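Predicted acetamidase/formamidase (Thermoanaerobacter tengcongensis, PDB 3TKK) probably hydrolyses carbon-nitrogen bonds in linear amides, and carries zinc and calcium ions side by side. Local coordinates at residues 184-189 and 198-203; 135-140 and 178-183; 148-153 and 279-284; 235-240 and 283-288. All blocks are in the same frame, centred on the assembly; numbering follows the deposited sequence.

In the fold
Contact 1 holds the zinc and touches the calcium; contacts 2 and 3 come close to this metal site, while contact 4 lies farther off. Contact 2 adjoins contact 1: both use strand 180-186, and Asp184 O probably accepts a hydrogen bond from Gly135 N at 3.0 Å. In contact 3 the loop before strand 283-290 meets residues 149-151, its centre about 17 Å from that of contact 1, with the Asp280 side chain about 4 Å from the calcium. Contact 4, centred about 10 Å from contact 3, shares Lys283 and Thr284 with it; like contact 1, it touches the second subunit. Contacts 2 and 3 touch through Val136 and Cys148.

Contact 1 (184-189 and 198-203); sequences DLHALM and GVEVAG. With ZN (zinc ion), chain F; CA (calcium ion), chain G.
Asp184, His186 and Glu200 converge on the zinc ion. Glu200 is bidentate, with OE1 2.1 Å and OE2 2.2 Å from the zinc, while His186 gives NE2. Asp184 divides its carboxylate between two metals, OD1 binding zinc and OD2 binding calcium at 2.3 Å; its CG stands anti to the backbone N (chi1 -179°), which carries the group out to both ions. The Asp184 and Glu200 carboxylates are nearly coplanar, whereas the His186 ring stands almost upright to that of Glu200. Water 3 binds both ions, and the oxidised Cys39 completes the zinc shell.

Hydrogen bonds position these ligands. Gly198 N donates to Glu200 OE2 at 2.9 Å, from above the carboxylate plane. Between the backbones, Val201 N reaches Leu185 O at 3.1 Å in an almost straight bond, Ala187 N reaches Val199 O, and Val199 N reaches Leu188 O. Water 1 links Leu185 N to Val201 O.

A CH-pi contact sets Gly198 CA 4.0 Å from the centroid of the His186 ring, over its face. Any side chain on Gly198 would collide with the ring, so glycine suits the place.

The Ala187 methyl rests against CG1 of both Val199 and Val201, Leu188 CB against Val199 CG2; Leu185 CD1 lies 3.5 Å from Gly203 CA, which bears no side chain.

A bridging carboxylate and a shared water mark a binuclear zinc-calcium centre, consistent with a metal-dependent amide hydrolase.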
loop_
_atom_site.group_PDB
_atom_site.type_symbol
_atom_site.label_atom_id
_atom_site.label_comp_id
_atom_site.label_asym_id
_atom_site.label_seq_id
_atom_site.Cartn_x
_atom_site.Cartn_y
_atom_site.Cartn_z
ATOM N N ASP A 184 -8.099 -17.545 -11.747
ATOM C CA ASP A 184 -8.731 -16.437 -10.999
ATOM C C ASP A 184 -8.457 -15.125 -11.545
ATOM O O ASP A 184 -7.988 -14.265 -10.745
ATOM C CB ASP A 184 -8.191 -16.526 -9.526
ATOM C CG ASP A 184 -8.751 -15.470 -8.592
ATOM O OD1 ASP A 184 -9.930 -15.193 -8.656
ATOM O OD2 ASP A 184 -8.054 -14.900 -7.689
ATOM N N LEU A 185 -8.718 -14.907 -12.860
ATOM C CA LEU A 185 -8.575 -13.627 -13.429
ATOM C C LEU A 185 -9.607 -12.636 -12.893
ATOM O O LEU A 185 -10.739 -13.061 -12.490
ATOM C CB LEU A 185 -8.629 -13.596 -15.023
ATOM C CG LEU A 185 -7.837 -14.633 -15.865
ATOM C CD1 LEU A 185 -8.043 -14.491 -17.509
ATOM C CD2 LEU A 185 -6.403 -14.608 -15.575
ATOM N N HIS A 186 -9.204 -11.337 -12.931
ATOM C CA HIS A 186 -10.113 -10.247 -12.448
ATOM C C HIS A 186 -10.074 -9.230 -13.532
ATOM O O HIS A 186 -8.996 -9.025 -14.037
ATOM C CB HIS A 186 -9.698 -9.554 -11.144
ATOM C CG HIS A 186 -9.638 -10.464 -9.959
ATOM N ND1 HIS A 186 -8.776 -10.263 -8.920
ATOM C CD2 HIS A 186 -10.367 -11.543 -9.639
ATOM C CE1 HIS A 186 -8.863 -11.268 -8.071
ATOM N NE2 HIS A 186 -9.840 -12.059 -8.495
ATOM N N ALA A 187 -11.232 -8.756 -13.982
ATOM C CA ALA A 187 -11.240 -7.627 -14.920
ATOM C C ALA A 187 -10.786 -6.285 -14.256
ATOM O O ALA A 187 -10.446 -5.302 -14.951
ATOM C CB ALA A 187 -12.683 -7.446 -15.394
ATOM N N LEU A 188 -10.853 -6.232 -12.947
ATOM C CA LEU A 188 -10.592 -5.065 -12.093
ATOM C C LEU A 188 -10.555 -5.508 -10.631
ATOM O O LEU A 188 -11.405 -6.217 -10.249
ATOM C CB LEU A 188 -11.738 -4.092 -12.144
ATOM C CG LEU A 188 -11.413 -2.664 -11.617
ATOM C CD1 LEU A 188 -10.073 -2.051 -12.126
ATOM C CD2 LEU A 188 -12.688 -1.740 -11.863
ATOM N N MET A 189 -9.635 -4.952 -9.853
ATOM C CA MET A 189 -9.621 -5.223 -8.391
ATOM C C MET A 189 -8.742 -4.104 -7.799
ATOM O O MET A 189 -7.743 -3.684 -8.412
ATOM C CB MET A 189 -8.961 -6.627 -8.100
ATOM C CG MET A 189 -9.061 -7.029 -6.544
ATOM S SD MET A 189 -7.870 -8.332 -6.206
ATOM C CE MET A 189 -6.423 -7.298 -6.110
ATOM N N GLY A 198 -12.794 -9.723 -6.532
ATOM C CA GLY A 198 -12.523 -8.851 -7.683
ATOM C C GLY A 198 -13.720 -8.890 -8.598
ATOM O O GLY A 198 -14.737 -9.392 -8.214
ATOM N N VAL A 199 -13.665 -8.229 -9.748
ATOM C CA VAL A 199 -14.564 -8.554 -10.843
ATOM C C VAL A 199 -14.075 -9.938 -11.455
ATOM O O VAL A 199 -13.170 -10.025 -12.339
ATOM C CB VAL A 199 -14.688 -7.418 -11.896
ATOM C CG1 VAL A 199 -15.735 -7.856 -13.066
ATOM C CG2 VAL A 199 -15.082 -6.029 -11.267
ATOM N N GLU A 200 -14.687 -11.008 -10.956
ATOM C CA GLU A 200 -14.258 -12.379 -11.194
ATOM C C GLU A 200 -14.676 -12.768 -12.622
ATOM O O GLU A 200 -15.841 -12.722 -13.003
ATOM C CB GLU A 200 -14.944 -13.317 -10.227
ATOM C CG GLU A 200 -14.672 -13.005 -8.759
ATOM C CD GLU A 200 -13.191 -13.068 -8.357
ATOM O OE1 GLU A 200 -12.382 -13.783 -9.051
ATOM O OE2 GLU A 200 -12.755 -12.518 -7.252
ATOM N N VAL A 201 -13.713 -13.094 -13.437
ATOM C CA VAL A 201 -14.080 -13.464 -14.797
ATOM C C VAL A 201 -13.274 -14.653 -15.341
ATOM O O VAL A 201 -12.179 -14.877 -14.892
ATOM C CB VAL A 201 -13.713 -12.320 -15.761
ATOM C CG1 VAL A 201 -14.518 -11.014 -15.445
ATOM C CG2 VAL A 201 -12.199 -11.964 -15.588
ATOM N N ALA A 202 -13.716 -15.219 -16.467
ATOM C CA ALA A 202 -12.906 -16.260 -17.132
ATOM C C ALA A 202 -12.151 -15.470 -18.134
ATOM O O ALA A 202 -12.582 -14.373 -18.432
ATOM C CB ALA A 202 -13.859 -17.277 -17.913
ATOM N N GLY A 203 -11.173 -16.095 -18.787
ATOM C CA GLY A 203 -10.447 -15.455 -19.810
ATOM C C GLY A 203 -9.301 -16.285 -20.328
ATOM O O GLY A 203 -9.236 -17.510 -20.069
HETATM ZN ZN ZN F . -10.874 -13.641 -7.557
HETATM CA CA CA G . -8.302 -14.599 -5.395
HETATM O O HOH W 1 -10.353 -16.820 -14.443
HETATM O O HOH W 2 -12.041 -15.246 -11.327
HETATM O O HOH W 3 -10.424 -13.288 -5.601
HETATM O O HOH W 4 -9.694 -16.661 -5.275
HETATM O O HOH W 5 -9.372 -14.890 -3.197
#

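Contact 2 (135-140 and 178-183); sequences GVIGVA and ALLALG
The carbonyl oxygen of Ala178 is gripped twice: Ala140 N donates to Ala178 O at 3.2 Å, and water 6, at 2.8 Å from the same oxygen, also donates to Ala140 O. This closes the ladder where the chain at Ala178 and Leu179, both with positive phi, swings into its strand.

Beyond it strands 136-138 and 180-183 run antiparallel, their directions 172° apart. Val136 with Gly183 and Gly138 with Ala181 are hydrogen-bonded pairs, each joined by two backbone bonds; Gly183 N to Val136 O is 2.9 Å. Each sets a glycine opposite a residue with a side chain, so from these two pairs this face carries only the side chains of Val136 and Ala181, which meet Asn60 and Ala62.

The other face carries the larger groups. Ile137 and Leu182, a non-hydrogen-bonded pair, lie side by side with CB atoms 3.9 Å apart. Leu182 CG sits between its backbone N and carbonyl carbon (chi1 67°), which turns its methyls from strand 136-138 toward Val205 and Leu207. Leu180 crosses Ile137 obliquely, its CD1 3.9 Å from Ile137 CG1 and 3.4 Å from Gly138 O. Branched aliphatic residues suit this side, for Leu180 continues onto Leu77, Val79 and Val209 of a second sheet.

The pairing is a regular antiparallel beta ladder within a sheet that packs against another, and strand 180-186 runs on from Gly183 directly into the metal ligand Asp184.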
loop_
_atom_site.group_PDB
_atom_site.type_symbol
_atom_site.label_atom_id
_atom_site.label_comp_id
_atom_site.label_asym_id
_atom_site.label_seq_id
_atom_site.Cartn_x
_atom_site.Cartn_y
_atom_site.Cartn_z
ATOM N N GLY A 135 -5.164 -13.363 -10.439
ATOM C CA GLY A 135 -5.172 -13.474 -8.980
ATOM C C GLY A 135 -4.394 -14.685 -8.425
ATOM O O GLY A 135 -3.803 -14.608 -7.354
ATOM N N VAL A 136 -4.476 -15.842 -9.119
ATOM C CA VAL A 136 -3.886 -17.104 -8.642
ATOM C C VAL A 136 -2.800 -17.441 -9.712
ATOM O O VAL A 136 -3.085 -17.607 -10.921
ATOM C CB VAL A 136 -4.919 -18.156 -8.619
ATOM C CG1 VAL A 136 -4.316 -19.588 -8.564
ATOM C CG2 VAL A 136 -5.839 -18.002 -7.318
ATOM N N ILE A 137 -1.553 -17.588 -9.278
ATOM C CA ILE A 137 -0.548 -18.032 -10.211
ATOM C C ILE A 137 0.625 -18.496 -9.364
ATOM O O ILE A 137 0.954 -17.860 -8.342
ATOM C CB ILE A 137 -0.044 -16.997 -11.184
ATOM C CG1 ILE A 137 1.102 -17.620 -11.999
ATOM C CG2 ILE A 137 0.404 -15.660 -10.430
ATOM C CD1 ILE A 137 1.350 -16.549 -13.402
ATOM N N GLY A 138 1.152 -19.685 -9.676
ATOM C CA GLY A 138 2.140 -20.296 -8.770
ATOM C C GLY A 138 2.759 -21.551 -9.336
ATOM O O GLY A 138 2.359 -22.052 -10.407
ATOM N N VAL A 139 3.697 -22.109 -8.592
ATOM C CA VAL A 139 4.280 -23.393 -8.889
ATOM C C VAL A 139 4.036 -24.304 -7.679
ATOM O O VAL A 139 3.487 -23.881 -6.690
ATOM C CB VAL A 139 5.805 -23.218 -9.030
ATOM C CG1 VAL A 139 6.122 -22.195 -10.134
ATOM C CG2 VAL A 139 6.447 -22.721 -7.570
ATOM N N ALA A 140 4.426 -25.575 -7.808
ATOM C CA ALA A 140 4.194 -26.508 -6.720
ATOM C C ALA A 140 5.144 -26.208 -5.567
ATOM O O ALA A 140 6.303 -25.911 -5.762
ATOM C CB ALA A 140 4.387 -27.987 -7.170
ATOM N N ALA A 178 8.969 -27.360 -12.146
ATOM C CA ALA A 178 8.293 -26.266 -11.454
ATOM C C ALA A 178 6.794 -26.540 -11.287
ATOM O O ALA A 178 6.278 -26.189 -10.283
ATOM C CB ALA A 178 8.525 -24.857 -12.229
ATOM N N LEU A 179 6.061 -26.946 -12.338
ATOM C CA LEU A 179 4.576 -27.140 -12.267
ATOM C C LEU A 179 3.810 -25.820 -12.069
ATOM O O LEU A 179 3.235 -25.500 -10.983
ATOM C CB LEU A 179 4.215 -28.152 -11.172
ATOM C CG LEU A 179 4.836 -29.588 -11.409
ATOM C CD1 LEU A 179 4.459 -30.555 -10.289
ATOM C CD2 LEU A 179 4.492 -30.397 -12.748
ATOM N N LEU A 180 3.725 -25.089 -13.150
ATOM C CA LEU A 180 3.080 -23.792 -13.091
ATOM C C LEU A 180 1.619 -23.943 -13.305
ATOM O O LEU A 180 1.229 -24.719 -14.197
ATOM C CB LEU A 180 3.679 -22.933 -14.138
ATOM C CG LEU A 180 3.026 -21.545 -14.449
ATOM C CD1 LEU A 180 3.347 -20.480 -13.280
ATOM C CD2 LEU A 180 3.568 -21.025 -15.680
ATOM N N ALA A 181 0.777 -23.228 -12.538
ATOM C CA ALA A 181 -0.694 -23.199 -12.853
ATOM C C ALA A 181 -1.198 -21.762 -12.507
ATOM O O ALA A 181 -0.555 -21.029 -11.704
ATOM C CB ALA A 181 -1.510 -24.178 -12.128
ATOM N N LEU A 182 -2.216 -21.357 -13.267
ATOM C CA LEU A 182 -2.813 -19.968 -13.118
ATOM C C LEU A 182 -4.338 -19.939 -13.239
ATOM O O LEU A 182 -4.974 -20.749 -13.926
ATOM C CB LEU A 182 -2.074 -18.875 -13.887
ATOM C CG LEU A 182 -2.212 -19.087 -15.469
ATOM C CD1 LEU A 182 -1.916 -17.934 -16.249
ATOM C CD2 LEU A 182 -1.143 -20.038 -15.817
ATOM N N GLY A 183 -4.961 -19.003 -12.600
ATOM C CA GLY A 183 -6.354 -18.803 -12.866
ATOM C C GLY A 183 -6.822 -17.541 -12.127
ATOM O O GLY A 183 -6.033 -16.707 -11.805
HETATM O O HOH W 6 7.878 -25.832 -8.003
#

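Contact 3 (148-153 and 279-284); sequences CGTPGS and VDPLKT
Thr150 and Pro281 bring the backbones nearest, CA to CA 6.0 Å, yet no hydrogen bond joins the two segments, which meet through side chains and carbonyl oxygens alone.

Pro281 packs its ring on the first segment: CD lies 3.2 Å from Gly149 O, and CG lies 3.7 Å from Thr150 OG1. The Pro151 ring crosses both Leu282 and Thr284, with CD 4.2 Å from Leu282 CB and CG 3.4 Å from Thr284 OG1. Leu282 has CG anti to its carbonyl carbon (chi1 -59°), which swings CD1 across to 3.2 Å from Pro151 O. Rigid proline rings suit both sides, Pro151 buried and Pro281 at the exposed margin, with no N-H to satisfy. An alanine in place of Pro151 would probably open a gap beside Thr284 and Leu282 and leave the backbone freer to turn.

Two of the polar atoms have partners elsewhere: Thr284 OG1 bonds to Ser233 OG, and Gly149 O to ND2 of the calcium ligand Asn157, a second-shell link to the metal.

Residues 151-152 form a weakly bonded strand beside strand 155-157, and Pro151 also packs on Ser233 and Gln277, in the strands 227-234 and 272-277 that flank strand 283-290.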
loop_
_atom_site.group_PDB
_atom_site.type_symbol
_atom_site.label_atom_id
_atom_site.label_comp_id
_atom_site.label_asym_id
_atom_site.label_seq_id
_atom_site.Cartn_x
_atom_site.Cartn_y
_atom_site.Cartn_z
ATOM N N CYS A 148 -5.458 -23.933 -3.792
ATOM C CA CYS A 148 -5.518 -22.780 -4.692
ATOM C C CYS A 148 -5.862 -21.435 -4.126
ATOM O O CYS A 148 -5.388 -20.438 -4.636
ATOM C CB CYS A 148 -6.494 -23.109 -5.849
ATOM S SG CYS A 148 -5.542 -24.135 -6.909
ATOM N N GLY A 149 -6.706 -21.413 -3.099
ATOM C CA GLY A 149 -7.120 -20.161 -2.413
ATOM C C GLY A 149 -6.102 -19.631 -1.401
ATOM O O GLY A 149 -6.347 -18.606 -0.770
ATOM N N THR A 150 -4.988 -20.339 -1.178
ATOM C CA THR A 150 -4.017 -19.854 -0.154
ATOM C C THR A 150 -2.716 -19.456 -0.855
ATOM O O THR A 150 -2.244 -20.181 -1.746
ATOM C CB THR A 150 -3.767 -21.011 0.786
ATOM O OG1 THR A 150 -4.984 -21.245 1.517
ATOM C CG2 THR A 150 -2.653 -20.730 1.793
ATOM N N PRO A 151 -2.185 -18.267 -0.577
ATOM C CA PRO A 151 -0.826 -17.976 -1.087
ATOM C C PRO A 151 0.316 -18.440 -0.285
ATOM O O PRO A 151 0.209 -18.557 0.941
ATOM C CB PRO A 151 -0.730 -16.453 -1.047
ATOM C CG PRO A 151 -1.685 -15.998 0.000
ATOM C CD PRO A 151 -2.746 -17.150 0.212
ATOM N N GLY A 152 1.473 -18.655 -0.908
ATOM C CA GLY A 152 2.697 -18.945 -0.080
ATOM C C GLY A 152 3.906 -18.624 -0.915
ATOM O O GLY A 152 3.840 -17.836 -1.922
ATOM N N SER A 153 5.030 -19.144 -0.472
ATOM C CA SER A 153 6.292 -18.861 -1.215
ATOM C C SER A 153 6.276 -19.383 -2.670
ATOM O O SER A 153 7.017 -18.869 -3.517
ATOM C CB SER A 153 7.418 -19.515 -0.481
ATOM O OG SER A 153 7.488 -18.960 0.852
ATOM N N VAL A 279 -7.914 -10.388 2.681
ATOM C CA VAL A 279 -9.162 -11.017 3.016
ATOM C C VAL A 279 -8.951 -12.576 2.821
ATOM O O VAL A 279 -9.880 -13.322 3.013
ATOM C CB VAL A 279 -10.271 -10.535 1.926
ATOM C CG1 VAL A 279 -10.566 -8.985 1.996
ATOM C CG2 VAL A 279 -9.927 -10.903 0.552
ATOM N N ASP A 280 -7.804 -13.036 2.265
ATOM C CA ASP A 280 -7.659 -14.459 1.966
ATOM C C ASP A 280 -7.150 -15.135 3.258
ATOM O O ASP A 280 -6.973 -14.492 4.333
ATOM C CB ASP A 280 -6.732 -14.768 0.718
ATOM C CG ASP A 280 -7.250 -14.110 -0.637
ATOM O OD1 ASP A 280 -8.480 -14.073 -0.797
ATOM O OD2 ASP A 280 -6.452 -13.672 -1.541
ATOM N N PRO A 281 -6.990 -16.472 3.221
ATOM C CA PRO A 281 -6.661 -17.136 4.484
ATOM C C PRO A 281 -5.310 -16.592 5.047
ATOM O O PRO A 281 -5.069 -16.570 6.210
ATOM C CB PRO A 281 -6.497 -18.617 4.055
ATOM C CG PRO A 281 -7.476 -18.793 2.822
ATOM C CD PRO A 281 -7.265 -17.402 2.096
ATOM N N LEU A 282 -4.411 -16.152 4.181
ATOM C CA LEU A 282 -3.292 -15.370 4.609
ATOM C C LEU A 282 -3.418 -14.067 3.856
ATOM O O LEU A 282 -4.039 -14.059 2.706
ATOM C CB LEU A 282 -2.048 -16.113 4.172
ATOM C CG LEU A 282 -1.720 -17.533 4.615
ATOM C CD1 LEU A 282 -0.262 -18.058 4.098
ATOM C CD2 LEU A 282 -1.837 -17.753 6.204
ATOM N N LYS A 283 -2.821 -12.984 4.395
ATOM C CA LYS A 283 -2.754 -11.592 3.685
ATOM C C LYS A 283 -1.465 -11.536 2.941
ATOM O O LYS A 283 -0.536 -12.272 3.270
ATOM C CB LYS A 283 -2.758 -10.494 4.781
ATOM C CG LYS A 283 -3.893 -10.942 5.914
ATOM C CD LYS A 283 -4.177 -9.729 6.712
ATOM C CE LYS A 283 -5.422 -9.830 7.688
ATOM N NZ LYS A 283 -5.884 -11.171 7.534
ATOM N N THR A 284 -1.508 -10.811 1.839
ATOM C CA THR A 284 -0.402 -10.744 0.989
ATOM C C THR A 284 -0.033 -9.217 0.915
ATOM O O THR A 284 -0.874 -8.306 0.713
ATOM C CB THR A 284 -0.769 -11.244 -0.377
ATOM O OG1 THR A 284 -1.117 -12.627 -0.320
ATOM C CG2 THR A 284 0.412 -11.085 -1.313
#

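Contact 4 (235-240 and 283-288); sequences ESLDKA and KTARFS
Lys283 meets a flat group at the peptide between Ser236 and Leu237: its CD stands to one side of the peptide plane, out past the N-H edge and 3.7 Å from Leu237 N. The carboxylate of Glu235 is the other flat group near this lysine, but its OE1 is 5.8 Å from Lys283 NZ, too far for a salt bridge; it lies instead against Leu282. The opposite charges may still attract weakly.

The rest is apolar. Lys283 carries CG anti to its carbonyl carbon (chi1 -43°), and its side chain crosses that of Leu237 at about a right angle, CB 3.9 Å from Leu237 CD1. That same CD1 is 4.2 Å from Ala285 CB. Deeper in, Ala240 CB and Ala285 CB touch at 3.9 Å, and Ala240 CB also rests 3.8 Å from Lys283 O; two small residues let helix and strand come close together. A lysine suits the partly exposed margin, where its long aliphatic chain packs on Leu237 and the residue also packs on Asp238 of the second subunit.

The helix start is fixed by Ser236, an N-cap whose OG accepts from Lys239 N at 3.0 Å, a nearly straight bond.

On the dimer side, Leu237 N bonds to Asp238 OD1 of the second subunit, and the reverse bond repeats it. Within the chain Leu237 also packs on Ile275, and helix 237-255 begins over strand 283-290, which lies between strands 227-234 and 272-277.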
loop_
_atom_site.group_PDB
_atom_site.type_symbol
_atom_site.label_atom_id
_atom_site.label_comp_id
_atom_site.label_asym_id
_atom_site.label_seq_id
_atom_site.Cartn_x
_atom_site.Cartn_y
_atom_site.Cartn_z
ATOM N N GLU A 235 0.025 -14.772 8.198
ATOM C CA GLU A 235 -1.173 -14.643 8.930
ATOM C C GLU A 235 -1.498 -13.220 9.298
ATOM O O GLU A 235 -2.671 -12.942 9.480
ATOM C CB GLU A 235 -1.122 -15.474 10.243
ATOM C CG GLU A 235 -1.607 -16.894 10.105
ATOM C CD GLU A 235 -2.906 -17.225 9.219
ATOM O OE1 GLU A 235 -3.763 -16.380 8.882
ATOM O OE2 GLU A 235 -3.067 -18.442 8.892
ATOM N N SER A 236 -0.529 -12.299 9.278
ATOM C CA SER A 236 -0.863 -10.853 9.385
ATOM C C SER A 236 -0.186 -10.092 8.359
ATOM O O SER A 236 0.834 -10.559 7.849
ATOM C CB SER A 236 -0.326 -10.325 10.786
ATOM O OG SER A 236 1.090 -10.448 10.768
ATOM N N LEU A 237 -0.755 -8.941 7.997
ATOM C CA LEU A 237 -0.145 -7.979 7.108
ATOM C C LEU A 237 1.190 -7.465 7.626
ATOM O O LEU A 237 2.114 -7.298 6.842
ATOM C CB LEU A 237 -1.083 -6.770 7.035
ATOM C CG LEU A 237 -1.302 -6.075 5.751
ATOM C CD1 LEU A 237 -1.327 -6.930 4.416
ATOM C CD2 LEU A 237 -2.560 -5.183 5.776
ATOM N N ASP A 238 1.307 -7.381 8.965
ATOM C CA ASP A 238 2.507 -6.876 9.627
ATOM C C ASP A 238 3.659 -7.872 9.279
ATOM O O ASP A 238 4.690 -7.449 8.792
ATOM C CB ASP A 238 2.387 -6.916 11.149
ATOM C CG ASP A 238 1.505 -5.811 11.741
ATOM O OD1 ASP A 238 1.491 -4.716 11.276
ATOM O OD2 ASP A 238 0.894 -6.013 12.795
ATOM N N LYS A 239 3.471 -9.182 9.517
ATOM C CA LYS A 239 4.489 -10.146 9.170
ATOM C C LYS A 239 4.660 -10.101 7.620
ATOM O O LYS A 239 5.768 -10.230 7.076
ATOM C CB LYS A 239 3.989 -11.518 9.571
ATOM C CG LYS A 239 5.010 -12.404 10.196
ATOM C CD LYS A 239 4.659 -13.876 10.151
ATOM C CE LYS A 239 4.983 -14.613 11.543
ATOM N NZ LYS A 239 5.319 -16.075 11.317
ATOM N N ALA A 240 3.560 -10.034 6.875
ATOM C CA ALA A 240 3.828 -10.246 5.504
ATOM C C ALA A 240 4.751 -9.121 5.084
ATOM O O ALA A 240 5.640 -9.312 4.245
ATOM C CB ALA A 240 2.515 -10.370 4.561
ATOM N N LYS A 283 -2.821 -12.984 4.395
ATOM C CA LYS A 283 -2.754 -11.592 3.685
ATOM C C LYS A 283 -1.465 -11.536 2.941
ATOM O O LYS A 283 -0.536 -12.272 3.270
ATOM C CB LYS A 283 -2.758 -10.494 4.781
ATOM C CG LYS A 283 -3.893 -10.942 5.914
ATOM C CD LYS A 283 -4.177 -9.729 6.712
ATOM C CE LYS A 283 -5.422 -9.830 7.688
ATOM N NZ LYS A 283 -5.884 -11.171 7.534
ATOM N N THR A 284 -1.508 -10.811 1.839
ATOM C CA THR A 284 -0.402 -10.744 0.989
ATOM C C THR A 284 -0.033 -9.217 0.915
ATOM O O THR A 284 -0.874 -8.306 0.713
ATOM C CB THR A 284 -0.769 -11.244 -0.377
ATOM O OG1 THR A 284 -1.117 -12.627 -0.320
ATOM C CG2 THR A 284 0.412 -11.085 -1.313
ATOM N N ALA A 285 1.273 -8.954 1.021
ATOM C CA ALA A 285 1.809 -7.649 0.921
ATOM C C ALA A 285 2.957 -7.662 0.006
ATOM O O ALA A 285 3.422 -8.734 -0.429
ATOM C CB ALA A 285 2.362 -7.167 2.360
ATOM N N ARG A 286 3.453 -6.471 -0.257
ATOM C CA ARG A 286 4.571 -6.394 -1.097
ATOM C C ARG A 286 5.523 -5.301 -0.760
ATOM O O ARG A 286 5.154 -4.378 -0.041
ATOM C CB ARG A 286 4.129 -6.337 -2.528
ATOM C CG ARG A 286 3.370 -5.182 -2.958
ATOM C CD ARG A 286 2.636 -5.464 -4.293
ATOM N NE ARG A 286 2.078 -4.160 -4.689
ATOM C CZ ARG A 286 0.778 -3.822 -4.653
ATOM N NH1 ARG A 286 -0.151 -4.751 -4.515
ATOM N NH2 ARG A 286 0.403 -2.578 -5.044
ATOM N N PHE A 287 6.766 -5.398 -1.230
ATOM C CA PHE A 287 7.662 -4.218 -1.158
ATOM C C PHE A 287 8.258 -3.810 -2.498
ATOM O O PHE A 287 8.927 -4.589 -3.166
ATOM C CB PHE A 287 8.767 -4.490 -0.124
ATOM C CG PHE A 287 9.621 -3.259 0.150
ATOM C CD1 PHE A 287 9.099 -2.220 0.907
ATOM C CD2 PHE A 287 10.956 -3.202 -0.261
ATOM C CE1 PHE A 287 9.812 -1.063 1.155
ATOM C CE2 PHE A 287 11.690 -2.011 0.019
ATOM C CZ PHE A 287 11.155 -0.987 0.774
ATOM N N SER A 288 8.049 -2.558 -2.910
ATOM C CA SER A 288 8.280 -2.220 -4.293
ATOM C C SER A 288 9.368 -1.171 -4.348
ATOM O O SER A 288 9.261 -0.158 -3.634
ATOM C CB SER A 288 6.986 -1.564 -4.725
ATOM O OG SER A 288 6.980 -1.150 -6.029
#